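Esterase LipW (Mycobacterium marinum, PDB 3QH4) probably hydrolyses ester substrates with strict selectivity, as a mycobacterial esterase of the alpha/beta hydrolase fold. Local coordinates at residues Val12-Pro17 and Ser206-Thr211; Pro74-Arg79 and Thr103-Cys108; Ala112-Cys117 and Thr299-Phe304; Asp258-Glu263 and Ala286-Asp291. All coordinates share one frame; numbering follows the deposited sequence.

How the contacts relate
Contacts 2 and 4 are buried, whereas contacts 1 and 3 are only partly so. Contact 4 (258-263 with 286-291) pairs a carboxylate with a histidine, with the edge of an aromatic ring against the histidine's face, in what is probably the active site. Contact 1 (12-17 with 206-211), its centre about 10 Å from that of contact 4, is a solvent-side salt bridge with a water beside it, and Phe208 packs on Asp258 and Arg261. Contacts 2 and 3 share helix 105-115: contact 2 sets it against strand 72-79 through tyrosine and histidine, contact 3 against helix 298-315 through an arginine. Ser300, Leu303 and Phe304 of contact 3 in turn pack on Asp291 of contact 4.

Contact 1: Val12-Pro17 and Ser206-Thr211; sequences VDRLDP and SEFRAT
Arg14 reaches Glu207 because its CG lies anti to the carbonyl carbon (chi1 -70°) and the chain then bends at chi3, while Glu207 runs out almost fully extended, with CG anti to its backbone N. The two side chains meet at roughly a right angle. Arg14 NH1 donates to Glu207 OE2 at 2.8 Å in a nearly straight bond that is also a salt bridge. The acceptor lies in the plane of the guanidinium, yet the donor comes from above the carboxylate plane, 41° out of it. A water ties the other two ends together, accepting from Arg14 NH2 at 2.6 Å and donating to Glu207 OE1 at 2.9 Å. Phe208 supplies the apolar side: its CE1 sits 3.5 Å from Arg14 NH1, the nitrogen lying at the ring edge, and the Arg14 guanidinium is turned 47° to the ring. Glu207 CG lies over one face of the ring, near its rim. The N-terminal loop before helix 17-20 is thus joined to the end of helix 203-207. Arg261 adds a long, weak ion pair to Glu207 OE1, so this carboxylate sits between two arginines, which would be expected to favour its charged form.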
loop_
_atom_site.group_PDB
_atom_site.type_symbol
_atom_site.label_atom_id
_atom_site.label_comp_id
_atom_site.label_asym_id
_atom_site.label_seq_id
_atom_site.Cartn_x
_atom_site.Cartn_y
_atom_site.Cartn_z
ATOM N N VAL A 12 -1.684 -23.609 4.783
ATOM C CA VAL A 12 -1.540 -23.092 6.152
ATOM C C VAL A 12 -0.324 -23.682 6.873
ATOM O O VAL A 12 0.237 -23.037 7.768
ATOM C CB VAL A 12 -2.840 -23.221 6.980
ATOM C CG1 VAL A 12 -3.963 -22.502 6.260
ATOM C CG2 VAL A 12 -3.176 -24.661 7.253
ATOM N N ASP A 13 0.085 -24.882 6.472
ATOM C CA ASP A 13 1.255 -25.535 7.053
ATOM C C ASP A 13 2.538 -24.753 6.761
ATOM O O ASP A 13 3.551 -24.947 7.448
ATOM C CB ASP A 13 1.383 -26.997 6.572
ATOM C CG ASP A 13 1.577 -27.134 5.050
ATOM O OD1 ASP A 13 0.849 -26.486 4.272
ATOM O OD2 ASP A 13 2.475 -27.930 4.645
ATOM N N ARG A 14 2.495 -23.879 5.741
ATOM C CA ARG A 14 3.684 -23.132 5.352
ATOM C C ARG A 14 3.789 -21.801 6.084
ATOM O O ARG A 14 4.718 -21.032 5.844
ATOM C CB ARG A 14 3.712 -22.952 3.832
ATOM C CG ARG A 14 3.985 -24.320 3.162
ATOM C CD ARG A 14 3.861 -24.307 1.676
ATOM N NE ARG A 14 4.927 -23.558 1.011
ATOM C CZ ARG A 14 4.870 -23.240 -0.285
ATOM N NH1 ARG A 14 3.806 -23.609 -1.029
ATOM N NH2 ARG A 14 5.851 -22.541 -0.833
ATOM N N LEU A 15 2.849 -21.544 6.994
ATOM C CA LEU A 15 2.849 -20.288 7.765
ATOM C C LEU A 15 3.381 -20.553 9.146
ATOM O O LEU A 15 3.213 -21.640 9.685
ATOM C CB LEU A 15 1.420 -19.733 7.902
ATOM C CG LEU A 15 0.667 -19.462 6.592
ATOM C CD1 LEU A 15 -0.705 -18.909 6.850
ATOM C CD2 LEU A 15 1.492 -18.479 5.745
ATOM N N ASP A 16 4.017 -19.534 9.729
ATOM C CA ASP A 16 4.404 -19.575 11.130
ATOM C C ASP A 16 3.163 -19.933 11.988
ATOM O O ASP A 16 2.079 -19.390 11.767
ATOM C CB ASP A 16 4.942 -18.194 11.553
ATOM C CG ASP A 16 5.557 -18.217 12.948
ATOM O OD1 ASP A 16 4.807 -18.325 13.930
ATOM O OD2 ASP A 16 6.810 -18.144 13.048
ATOM N N PRO A 17 3.336 -20.810 12.997
ATOM C CA PRO A 17 2.174 -21.177 13.828
ATOM C C PRO A 17 1.450 -19.969 14.448
ATOM O O PRO A 17 0.238 -19.998 14.588
ATOM C CB PRO A 17 2.760 -22.069 14.934
ATOM C CG PRO A 17 4.139 -22.429 14.503
ATOM C CD PRO A 17 4.547 -21.598 13.313
ATOM N N SER A 206 -1.062 -18.813 -9.216
ATOM C CA SER A 206 -1.700 -20.131 -9.352
ATOM C C SER A 206 -1.406 -21.019 -8.147
ATOM O O SER A 206 -2.292 -21.696 -7.611
ATOM C CB SER A 206 -1.251 -20.784 -10.670
ATOM O OG SER A 206 -1.523 -19.896 -11.783
ATOM N N GLU A 207 -0.153 -21.031 -7.697
ATOM C CA GLU A 207 0.202 -21.850 -6.549
ATOM C C GLU A 207 -0.625 -21.442 -5.330
ATOM O O GLU A 207 -1.134 -22.300 -4.575
ATOM C CB GLU A 207 1.678 -21.662 -6.220
ATOM C CG GLU A 207 2.097 -22.491 -5.010
ATOM C CD GLU A 207 3.573 -22.427 -4.701
ATOM O OE1 GLU A 207 4.278 -21.543 -5.221
ATOM O OE2 GLU A 207 4.005 -23.246 -3.846
ATOM N N PHE A 208 -0.734 -20.127 -5.119
ATOM C CA PHE A 208 -1.463 -19.603 -3.996
ATOM C C PHE A 208 -2.862 -19.132 -4.410
ATOM O O PHE A 208 -3.316 -18.056 -4.016
ATOM C CB PHE A 208 -0.645 -18.509 -3.309
ATOM C CG PHE A 208 0.706 -18.982 -2.851
ATOM C CD1 PHE A 208 0.831 -20.162 -2.119
ATOM C CD2 PHE A 208 1.852 -18.271 -3.188
ATOM C CE1 PHE A 208 2.101 -20.622 -1.701
ATOM C CE2 PHE A 208 3.113 -18.698 -2.772
ATOM C CZ PHE A 208 3.242 -19.883 -2.037
ATOM N N ARG A 209 -3.548 -19.978 -5.188
ATOM C CA ARG A 209 -4.891 -19.706 -5.632
ATOM C C ARG A 209 -5.821 -19.615 -4.441
ATOM O O ARG A 209 -6.915 -19.061 -4.572
ATOM C CB ARG A 209 -5.403 -20.811 -6.591
ATOM C CG ARG A 209 -5.394 -22.240 -5.984
ATOM C CD ARG A 209 -5.726 -23.332 -7.021
ATOM N NE ARG A 209 -4.577 -23.572 -7.916
ATOM C CZ ARG A 209 -4.502 -24.554 -8.827
ATOM N NH1 ARG A 209 -5.521 -25.397 -9.030
ATOM N NH2 ARG A 209 -3.392 -24.696 -9.529
ATOM N N ALA A 210 -5.411 -20.152 -3.280
ATOM C CA ALA A 210 -6.411 -20.312 -2.176
ATOM C C ALA A 210 -5.846 -20.186 -0.776
ATOM O O ALA A 210 -6.386 -20.719 0.205
ATOM C CB ALA A 210 -7.179 -21.636 -2.355
ATOM N N THR A 211 -4.759 -19.446 -0.691
ATOM C CA THR A 211 -4.195 -19.089 0.602
ATOM C C THR A 211 -5.176 -18.247 1.437
ATOM O O THR A 211 -6.072 -17.565 0.891
ATOM C CB THR A 211 -2.886 -18.273 0.383
ATOM O OG1 THR A 211 -3.071 -17.325 -0.684
ATOM C CG2 THR A 211 -1.749 -19.214 0.025
HETATM O O HOH W 1 6.228 -21.339 -3.092
#

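Contact 2: Pro74-Arg79 and Thr103-Cys108; sequences PVRIYR and TDHRQC
Tyr78 and His105 supply the polar link across this contact: Tyr78 OH and His105 ND1 share a hydrogen bond of 2.8 Å whose donor could be either. The hydroxyl arrives at the edge of the imidazole, near its plane, and the two rings are inclined at 45°, with centroids 5.4 Å apart. His105 has CG anti to its backbone N (chi1 -177°), which swings the ring from the first turn of the helix toward the strand. Its far nitrogen, NE2, bonds to Thr53 OG1 of helix 31-56, so both ring nitrogens are occupied.

The apolar part lies over the tyrosine ring. Cys108 CB stands above one face, 3.5 Å from the centroid and 20° off the normal, a CH-pi contact; Cys108 SG adds an oblique sulfur-aromatic contact, 4.5 Å from that centroid.

Charge enters through Arg76, two residues earlier on the strand. Its NH1 comes within 3.4 Å of His105 ND1, with guanidinium and imidazole planes perpendicular. Its stronger partners are Asp62, which salt-bridges NE, and Asp102, which salt-bridges NH1.

Arg76 and Tyr78 both point from strand 72-79 toward helix 105-115. The arrangement is a helix packed on a face of the central sheet, the helix-on-sheet layering found in the alpha/beta hydrolase fold.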
loop_
_atom_site.group_PDB
_atom_site.type_symbol
_atom_site.label_atom_id
_atom_site.label_comp_id
_atom_site.label_asym_id
_atom_site.label_seq_id
_atom_site.Cartn_x
_atom_site.Cartn_y
_atom_site.Cartn_z
ATOM N N PRO A 74 -10.637 12.928 1.262
ATOM C CA PRO A 74 -10.202 12.987 2.671
ATOM C C PRO A 74 -8.788 12.443 2.820
ATOM O O PRO A 74 -8.358 11.589 2.035
ATOM C CB PRO A 74 -11.175 12.070 3.407
ATOM C CG PRO A 74 -12.375 11.950 2.466
ATOM C CD PRO A 74 -11.762 12.002 1.077
ATOM N N VAL A 75 -8.078 12.995 3.789
ATOM C CA VAL A 75 -6.728 12.557 4.113
ATOM C C VAL A 75 -6.593 12.447 5.619
ATOM O O VAL A 75 -7.345 13.081 6.381
ATOM C CB VAL A 75 -5.627 13.498 3.543
ATOM C CG1 VAL A 75 -5.578 13.430 1.991
ATOM C CG2 VAL A 75 -5.808 14.949 4.049
ATOM N N ARG A 76 -5.654 11.613 6.049
ATOM C CA ARG A 76 -5.248 11.595 7.454
ATOM C C ARG A 76 -3.776 11.964 7.511
ATOM O O ARG A 76 -2.947 11.369 6.827
ATOM C CB ARG A 76 -5.499 10.228 8.096
ATOM C CG ARG A 76 -5.085 10.192 9.592
ATOM C CD ARG A 76 -5.741 9.029 10.322
ATOM N NE ARG A 76 -7.202 9.168 10.363
ATOM C CZ ARG A 76 -8.047 8.178 10.635
ATOM N NH1 ARG A 76 -7.604 6.940 10.888
ATOM N NH2 ARG A 76 -9.363 8.440 10.659
ATOM N N ILE A 77 -3.457 12.950 8.339
ATOM C CA ILE A 77 -2.087 13.431 8.400
ATOM C C ILE A 77 -1.465 13.013 9.727
ATOM O O ILE A 77 -2.009 13.324 10.802
ATOM C CB ILE A 77 -2.011 14.958 8.203
ATOM C CG1 ILE A 77 -2.755 15.360 6.924
ATOM C CG2 ILE A 77 -0.539 15.426 8.113
ATOM C CD1 ILE A 77 -2.928 16.868 6.759
ATOM N N TYR A 78 -0.318 12.341 9.627
ATOM C CA TYR A 78 0.430 11.856 10.789
ATOM C C TYR A 78 1.695 12.673 10.891
ATOM O O TYR A 78 2.388 12.850 9.894
ATOM C CB TYR A 78 0.796 10.373 10.589
ATOM C CG TYR A 78 -0.374 9.448 10.355
ATOM C CD1 TYR A 78 -1.002 9.385 9.104
ATOM C CD2 TYR A 78 -0.821 8.604 11.367
ATOM C CE1 TYR A 78 -2.053 8.519 8.886
ATOM C CE2 TYR A 78 -1.865 7.727 11.170
ATOM C CZ TYR A 78 -2.477 7.693 9.921
ATOM O OH TYR A 78 -3.497 6.826 9.726
ATOM N N ARG A 79 1.991 13.235 12.074
ATOM C CA ARG A 79 3.205 14.034 12.191
ATOM C C ARG A 79 4.043 13.512 13.373
ATOM O O ARG A 79 3.588 13.504 14.534
ATOM C CB ARG A 79 2.898 15.530 12.322
ATOM C CG ARG A 79 2.166 16.148 11.105
ATOM C CD ARG A 79 1.854 17.590 11.386
ATOM N NE ARG A 79 1.474 18.366 10.213
ATOM C CZ ARG A 79 0.217 18.598 9.846
ATOM N NH1 ARG A 79 -0.795 18.076 10.542
ATOM N NH2 ARG A 79 -0.035 19.340 8.766
ATOM N N THR A 103 -7.860 1.753 7.767
ATOM C CA THR A 103 -7.440 0.406 7.342
ATOM C C THR A 103 -5.984 0.126 7.706
ATOM O O THR A 103 -5.682 -0.868 8.400
ATOM C CB THR A 103 -7.643 0.221 5.853
ATOM O OG1 THR A 103 -9.037 0.465 5.536
ATOM C CG2 THR A 103 -7.187 -1.206 5.436
ATOM N N ASP A 104 -5.097 1.000 7.234
ATOM C CA ASP A 104 -3.659 0.870 7.440
ATOM C C ASP A 104 -3.175 1.934 8.422
ATOM O O ASP A 104 -2.034 2.413 8.346
ATOM C CB ASP A 104 -2.927 1.037 6.100
ATOM C CG ASP A 104 -3.019 -0.208 5.224
ATOM O OD1 ASP A 104 -3.486 -1.265 5.705
ATOM O OD2 ASP A 104 -2.544 -0.119 4.079
ATOM N N HIS A 105 -4.053 2.319 9.348
ATOM C CA HIS A 105 -3.671 3.319 10.380
ATOM C C HIS A 105 -2.408 2.879 11.159
ATOM O O HIS A 105 -1.514 3.691 11.362
ATOM C CB HIS A 105 -4.880 3.525 11.294
ATOM C CG HIS A 105 -4.709 4.563 12.365
ATOM N ND1 HIS A 105 -4.651 5.918 12.100
ATOM C CD2 HIS A 105 -4.681 4.440 13.712
ATOM C CE1 HIS A 105 -4.543 6.580 13.241
ATOM N NE2 HIS A 105 -4.575 5.710 14.235
ATOM N N ARG A 106 -2.338 1.612 11.557
ATOM C CA ARG A 106 -1.172 1.129 12.305
ATOM C C ARG A 106 0.097 1.305 11.461
ATOM O O ARG A 106 1.105 1.799 11.954
ATOM C CB ARG A 106 -1.340 -0.333 12.718
ATOM C CG ARG A 106 -0.147 -0.889 13.519
ATOM C CD ARG A 106 0.079 -0.169 14.852
ATOM N NE ARG A 106 1.119 -0.842 15.653
ATOM C CZ ARG A 106 0.911 -1.894 16.441
ATOM N NH1 ARG A 106 -0.306 -2.460 16.539
ATOM N NH2 ARG A 106 1.945 -2.412 17.115
ATOM N N GLN A 107 0.046 0.877 10.192
ATOM C CA GLN A 107 1.190 1.025 9.305
ATOM C C GLN A 107 1.661 2.479 9.231
ATOM O O GLN A 107 2.870 2.748 9.256
ATOM C CB GLN A 107 0.829 0.464 7.915
ATOM C CG GLN A 107 1.805 0.798 6.728
ATOM C CD GLN A 107 3.133 0.009 6.791
ATOM O OE1 GLN A 107 3.307 -0.991 6.082
ATOM N NE2 GLN A 107 4.070 0.481 7.604
ATOM N N CYS A 108 0.703 3.413 9.136
ATOM C CA CYS A 108 1.027 4.836 9.007
ATOM C C CYS A 108 1.700 5.327 10.282
ATOM O O CYS A 108 2.679 6.085 10.205
ATOM C CB CYS A 108 -0.224 5.677 8.681
ATOM S SG CYS A 108 -0.793 5.404 6.973
#

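Contact 3: Ala112-Cys117 and Thr299-Phe304; sequences ARRARC and TSQRLF
Arg114, near the end of helix 105-115, spans to helix 298-315, joining two helices of the alpha/beta hydrolase fold. From CB its chain leaves with CG anti to the carbonyl carbon (chi1 -66°) and stays extended as far as NE. CD passes the backbone of Phe304, 3.4 Å from Phe304 O. NE lies 3.5 Å from Phe304 CB and also salt-bridges Glu110 OE1, one turn earlier in the same helix. CZ rests on the same methylene: Phe304 CB sits over the centre of one guanidinium face, 3.4 Å above the plane, while the phenyl ring leads away toward Gln107 and Glu110. NH1 comes nearest to Gln301 O. At the tip, NH2 donates to Gln301 OE1, whose amide is brought round by the bend at chi2. A water accepts from Gln301 NE2 and, weakly, from Arg114 NH2. The 2.9 Å bond from Arg114 NH2 to Gln301 OE1 keeps within the guanidinium plane but meets the amide oxygen from 45° above its carbonyl plane.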
loop_
_atom_site.group_PDB
_atom_site.type_symbol
_atom_site.label_atom_id
_atom_site.label_comp_id
_atom_site.label_asym_id
_atom_site.label_seq_id
_atom_site.Cartn_x
_atom_site.Cartn_y
_atom_site.Cartn_z
ATOM N N ALA A 112 5.523 6.908 10.404
ATOM C CA ALA A 112 5.770 8.273 10.888
ATOM C C ALA A 112 6.785 8.263 12.024
ATOM O O ALA A 112 7.749 9.019 12.019
ATOM C CB ALA A 112 4.453 8.920 11.352
ATOM N N ARG A 113 6.555 7.396 13.002
ATOM C CA ARG A 113 7.351 7.380 14.220
ATOM C C ARG A 113 8.773 6.884 13.936
ATOM O O ARG A 113 9.777 7.521 14.339
ATOM C CB ARG A 113 6.693 6.474 15.256
ATOM C CG ARG A 113 7.546 6.289 16.512
ATOM C CD ARG A 113 6.775 5.530 17.575
ATOM N NE ARG A 113 6.570 4.130 17.216
ATOM C CZ ARG A 113 7.421 3.146 17.473
ATOM N NH1 ARG A 113 8.594 3.408 18.074
ATOM N NH2 ARG A 113 7.125 1.905 17.096
ATOM N N ARG A 114 8.860 5.766 13.224
ATOM C CA ARG A 114 10.159 5.139 13.020
ATOM C C ARG A 114 11.054 5.859 12.019
ATOM O O ARG A 114 12.293 5.877 12.184
ATOM C CB ARG A 114 9.991 3.673 12.629
ATOM C CG ARG A 114 9.381 2.805 13.767
ATOM C CD ARG A 114 9.225 1.396 13.247
ATOM N NE ARG A 114 8.291 0.611 14.049
ATOM C CZ ARG A 114 8.612 -0.514 14.677
ATOM N NH1 ARG A 114 9.864 -0.973 14.643
ATOM N NH2 ARG A 114 7.667 -1.196 15.335
ATOM N N ALA A 115 10.448 6.451 10.991
ATOM C CA ALA A 115 11.217 7.202 9.995
ATOM C C ALA A 115 11.357 8.674 10.370
ATOM O O ALA A 115 12.009 9.410 9.641
ATOM C CB ALA A 115 10.545 7.092 8.630
ATOM N N ARG A 116 10.712 9.101 11.463
ATOM C CA ARG A 116 10.720 10.515 11.895
ATOM C C ARG A 116 10.241 11.425 10.770
ATOM O O ARG A 116 10.989 12.236 10.259
ATOM C CB ARG A 116 12.112 10.948 12.421
ATOM C CG ARG A 116 12.586 10.049 13.572
ATOM C CD ARG A 116 13.967 10.453 14.171
ATOM N NE ARG A 116 15.068 10.355 13.206
ATOM C CZ ARG A 116 15.544 9.232 12.652
ATOM N NH1 ARG A 116 15.037 8.021 12.934
ATOM N NH2 ARG A 116 16.556 9.325 11.791
ATOM N N CYS A 117 8.966 11.309 10.424
ATOM C CA CYS A 117 8.437 12.029 9.283
ATOM C C CYS A 117 6.949 12.261 9.452
ATOM O O CYS A 117 6.329 11.852 10.452
ATOM C CB CYS A 117 8.695 11.258 7.961
ATOM S SG CYS A 117 7.732 9.672 7.834
ATOM N N THR A 299 7.997 -10.878 13.249
ATOM C CA THR A 299 8.175 -10.680 11.807
ATOM C C THR A 299 7.568 -9.366 11.311
ATOM O O THR A 299 8.193 -8.651 10.510
ATOM C CB THR A 299 7.652 -11.900 11.000
ATOM O OG1 THR A 299 8.455 -13.040 11.325
ATOM C CG2 THR A 299 7.740 -11.653 9.508
ATOM N N SER A 300 6.365 -9.057 11.802
ATOM C CA SER A 300 5.718 -7.783 11.517
ATOM C C SER A 300 6.548 -6.631 12.044
ATOM O O SER A 300 6.708 -5.609 11.378
ATOM C CB SER A 300 4.307 -7.747 12.116
ATOM O OG SER A 300 3.574 -8.870 11.602
ATOM N N GLN A 301 7.094 -6.798 13.250
ATOM C CA GLN A 301 7.944 -5.746 13.803
ATOM C C GLN A 301 9.210 -5.539 13.004
ATOM O O GLN A 301 9.648 -4.395 12.821
ATOM C CB GLN A 301 8.258 -6.024 15.282
ATOM C CG GLN A 301 7.011 -5.906 16.177
ATOM C CD GLN A 301 6.619 -4.429 16.422
ATOM O OE1 GLN A 301 7.455 -3.621 16.864
ATOM N NE2 GLN A 301 5.365 -4.082 16.130
ATOM N N ARG A 302 9.806 -6.631 12.528
ATOM C CA ARG A 302 10.983 -6.504 11.656
ATOM C C ARG A 302 10.634 -5.770 10.357
ATOM O O ARG A 302 11.446 -4.998 9.853
ATOM C CB ARG A 302 11.599 -7.878 11.364
ATOM C CG ARG A 302 12.413 -8.439 12.552
ATOM C CD ARG A 302 13.268 -9.650 12.101
ATOM N NE ARG A 302 12.445 -10.839 11.926
ATOM C CZ ARG A 302 12.249 -11.757 12.878
ATOM N NH1 ARG A 302 11.455 -12.797 12.644
ATOM N NH2 ARG A 302 12.826 -11.618 14.072
ATOM N N LEU A 303 9.441 -6.031 9.808
ATOM C CA LEU A 303 8.967 -5.256 8.649
ATOM C C LEU A 303 8.923 -3.754 8.972
ATOM O O LEU A 303 9.502 -2.951 8.233
ATOM C CB LEU A 303 7.562 -5.757 8.180
ATOM C CG LEU A 303 6.984 -4.803 7.105
ATOM C CD1 LEU A 303 7.660 -4.999 5.769
ATOM C CD2 LEU A 303 5.457 -5.028 6.998
ATOM N N PHE A 304 8.232 -3.384 10.057
ATOM C CA PHE A 304 8.106 -1.970 10.448
ATOM C C PHE A 304 9.492 -1.327 10.640
ATOM O O PHE A 304 9.720 -0.200 10.235
ATOM C CB PHE A 304 7.259 -1.800 11.710
ATOM C CG PHE A 304 5.810 -2.286 11.576
ATOM C CD1 PHE A 304 5.095 -2.149 10.380
ATOM C CD2 PHE A 304 5.167 -2.852 12.671
ATOM C CE1 PHE A 304 3.761 -2.605 10.290
ATOM C CE2 PHE A 304 3.846 -3.304 12.601
ATOM C CZ PHE A 304 3.125 -3.154 11.408
HETATM O O HOH W 2 4.736 -1.363 17.083
#

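Contact 4: Asp258-Glu263 and Ala286-Asp291; sequences DPFRDE and ACHGFD
Asp258 and His288 meet here in the geometry of a Ser-His-Asp triad, as in other alpha/beta hydrolases, with Ser166 OG hydrogen-bonded to His288 NE2; the three are probably the catalytic residues. The tight part is the carboxylate-imidazole join. His288 ND1 donates to Asp258 OD2 at 2.6 Å, entering on the syn side 28° out of the carboxylate plane, with OD2 almost exactly in the ring plane. The two planes are perpendicular. Both side chains have CG anti to the backbone N (chi1 -177° for Asp258), which turns them toward each other. Asp258 OD1 is held too: Phe260 N donates to it at 2.8 Å, a capping bond in the type I turn from Asp258 to Arg261. Each oxygen thus has a partner, OD2 the imidazole across the contact and OD1 a backbone N of its own turn, which restrains the carboxylate's rotation.

Phe260 lies less closely, its ring edge directed at one face of His288 in an offset edge-to-face pair, centroids 5.2 Å apart and planes at 63°. Val196, Ala219 and Met222 pack round that phenylalanine. On the partly exposed side, Arg261 NE salt-bridges Asp262 OD1, and both residues lie against helix 203-207. Gly289 takes the N-cap position of the short helix 290-293. Within the aromatic pair, the nearest atoms are Phe260 CD2 and His288 CE1, 3.6 Å apart.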
loop_
_atom_site.group_PDB
_atom_site.type_symbol
_atom_site.label_atom_id
_atom_site.label_comp_id
_atom_site.label_asym_id
_atom_site.label_seq_id
_atom_site.Cartn_x
_atom_site.Cartn_y
_atom_site.Cartn_z
ATOM N N ASP A 258 2.276 -15.840 -0.655
ATOM C CA ASP A 258 1.493 -14.678 -1.092
ATOM C C ASP A 258 1.412 -14.782 -2.615
ATOM O O ASP A 258 2.453 -14.882 -3.286
ATOM C CB ASP A 258 2.226 -13.403 -0.647
ATOM C CG ASP A 258 1.451 -12.105 -0.982
ATOM O OD1 ASP A 258 0.720 -12.058 -1.991
ATOM O OD2 ASP A 258 1.613 -11.103 -0.243
ATOM N N PRO A 259 0.193 -14.760 -3.170
ATOM C CA PRO A 259 0.102 -14.812 -4.631
ATOM C C PRO A 259 0.899 -13.718 -5.351
ATOM O O PRO A 259 1.306 -13.949 -6.489
ATOM C CB PRO A 259 -1.417 -14.686 -4.894
ATOM C CG PRO A 259 -1.913 -13.828 -3.695
ATOM C CD PRO A 259 -1.119 -14.472 -2.544
ATOM N N PHE A 260 1.138 -12.561 -4.718
ATOM C CA PHE A 260 1.858 -11.466 -5.378
ATOM C C PHE A 260 3.376 -11.615 -5.292
ATOM O O PHE A 260 4.101 -10.802 -5.828
ATOM C CB PHE A 260 1.410 -10.126 -4.803
ATOM C CG PHE A 260 -0.073 -9.929 -4.914
ATOM C CD1 PHE A 260 -0.680 -9.836 -6.169
ATOM C CD2 PHE A 260 -0.854 -9.890 -3.780
ATOM C CE1 PHE A 260 -2.108 -9.714 -6.255
ATOM C CE2 PHE A 260 -2.239 -9.764 -3.867
ATOM C CZ PHE A 260 -2.855 -9.672 -5.092
ATOM N N ARG A 261 3.847 -12.694 -4.677
ATOM C CA ARG A 261 5.291 -12.826 -4.472
ATOM C C ARG A 261 6.070 -12.786 -5.785
ATOM O O ARG A 261 7.087 -12.110 -5.888
ATOM C CB ARG A 261 5.595 -14.148 -3.748
ATOM C CG ARG A 261 7.110 -14.417 -3.633
ATOM C CD ARG A 261 7.319 -15.871 -3.283
ATOM N NE ARG A 261 7.070 -16.798 -4.391
ATOM C CZ ARG A 261 6.744 -18.069 -4.198
ATOM N NH1 ARG A 261 6.536 -18.522 -2.960
ATOM N NH2 ARG A 261 6.598 -18.894 -5.227
ATOM N N ASP A 262 5.642 -13.556 -6.786
ATOM C CA ASP A 262 6.479 -13.600 -8.009
ATOM C C ASP A 262 6.506 -12.282 -8.775
ATOM O O ASP A 262 7.541 -11.889 -9.332
ATOM C CB ASP A 262 6.025 -14.736 -8.937
ATOM C CG ASP A 262 6.376 -16.116 -8.382
ATOM O OD1 ASP A 262 6.963 -16.225 -7.273
ATOM O OD2 ASP A 262 6.029 -17.105 -9.055
ATOM N N GLU A 263 5.375 -11.586 -8.814
ATOM C CA GLU A 263 5.420 -10.289 -9.537
ATOM C C GLU A 263 6.299 -9.288 -8.775
ATOM O O GLU A 263 6.946 -8.445 -9.371
ATOM C CB GLU A 263 4.012 -9.772 -9.839
ATOM C CG GLU A 263 3.190 -9.338 -8.639
ATOM C CD GLU A 263 1.712 -9.484 -8.917
ATOM O OE1 GLU A 263 1.023 -8.448 -8.920
ATOM O OE2 GLU A 263 1.260 -10.632 -9.178
ATOM N N ALA A 286 5.052 -16.292 5.926
ATOM C CA ALA A 286 4.123 -15.187 6.044
ATOM C C ALA A 286 3.234 -15.069 4.792
ATOM O O ALA A 286 3.722 -15.125 3.671
ATOM C CB ALA A 286 4.906 -13.853 6.268
ATOM N N CYS A 287 1.935 -14.878 5.018
ATOM C CA CYS A 287 0.930 -14.683 3.953
ATOM C C CYS A 287 0.677 -13.219 3.707
ATOM O O CYS A 287 1.147 -12.361 4.472
ATOM C CB CYS A 287 -0.387 -15.387 4.361
ATOM S SG CYS A 287 -1.175 -14.670 5.839
ATOM N N HIS A 288 -0.041 -12.890 2.628
ATOM C CA HIS A 288 -0.421 -11.493 2.418
ATOM C C HIS A 288 -1.138 -10.926 3.640
ATOM O O HIS A 288 -2.015 -11.577 4.221
ATOM C CB HIS A 288 -1.369 -11.398 1.227
ATOM C CG HIS A 288 -1.440 -10.027 0.640
ATOM N ND1 HIS A 288 -0.431 -9.513 -0.139
ATOM C CD2 HIS A 288 -2.407 -9.076 0.688
ATOM C CE1 HIS A 288 -0.764 -8.299 -0.553
ATOM N NE2 HIS A 288 -1.968 -8.018 -0.078
ATOM N N GLY A 289 -0.756 -9.725 4.029
ATOM C CA GLY A 289 -1.434 -9.011 5.098
ATOM C C GLY A 289 -0.902 -9.416 6.461
ATOM O O GLY A 289 -1.538 -9.090 7.463
ATOM N N PHE A 290 0.257 -10.102 6.512
ATOM C CA PHE A 290 0.789 -10.613 7.802
ATOM C C PHE A 290 0.928 -9.541 8.882
ATOM O O PHE A 290 0.614 -9.798 10.047
ATOM C CB PHE A 290 2.107 -11.397 7.628
ATOM C CG PHE A 290 3.292 -10.555 7.162
ATOM C CD1 PHE A 290 3.549 -10.419 5.789
ATOM C CD2 PHE A 290 4.155 -9.937 8.096
ATOM C CE1 PHE A 290 4.653 -9.692 5.340
ATOM C CE2 PHE A 290 5.245 -9.201 7.670
ATOM C CZ PHE A 290 5.495 -9.067 6.282
ATOM N N ASP A 291 1.353 -8.344 8.487
ATOM C CA ASP A 291 1.601 -7.287 9.463
ATOM C C ASP A 291 0.310 -6.641 9.955
ATOM O O ASP A 291 0.322 -6.024 11.031
ATOM C CB ASP A 291 2.555 -6.227 8.920
ATOM C CG ASP A 291 2.024 -5.590 7.650
ATOM O OD1 ASP A 291 1.806 -6.327 6.667
ATOM O OD2 ASP A 291 1.769 -4.364 7.657
#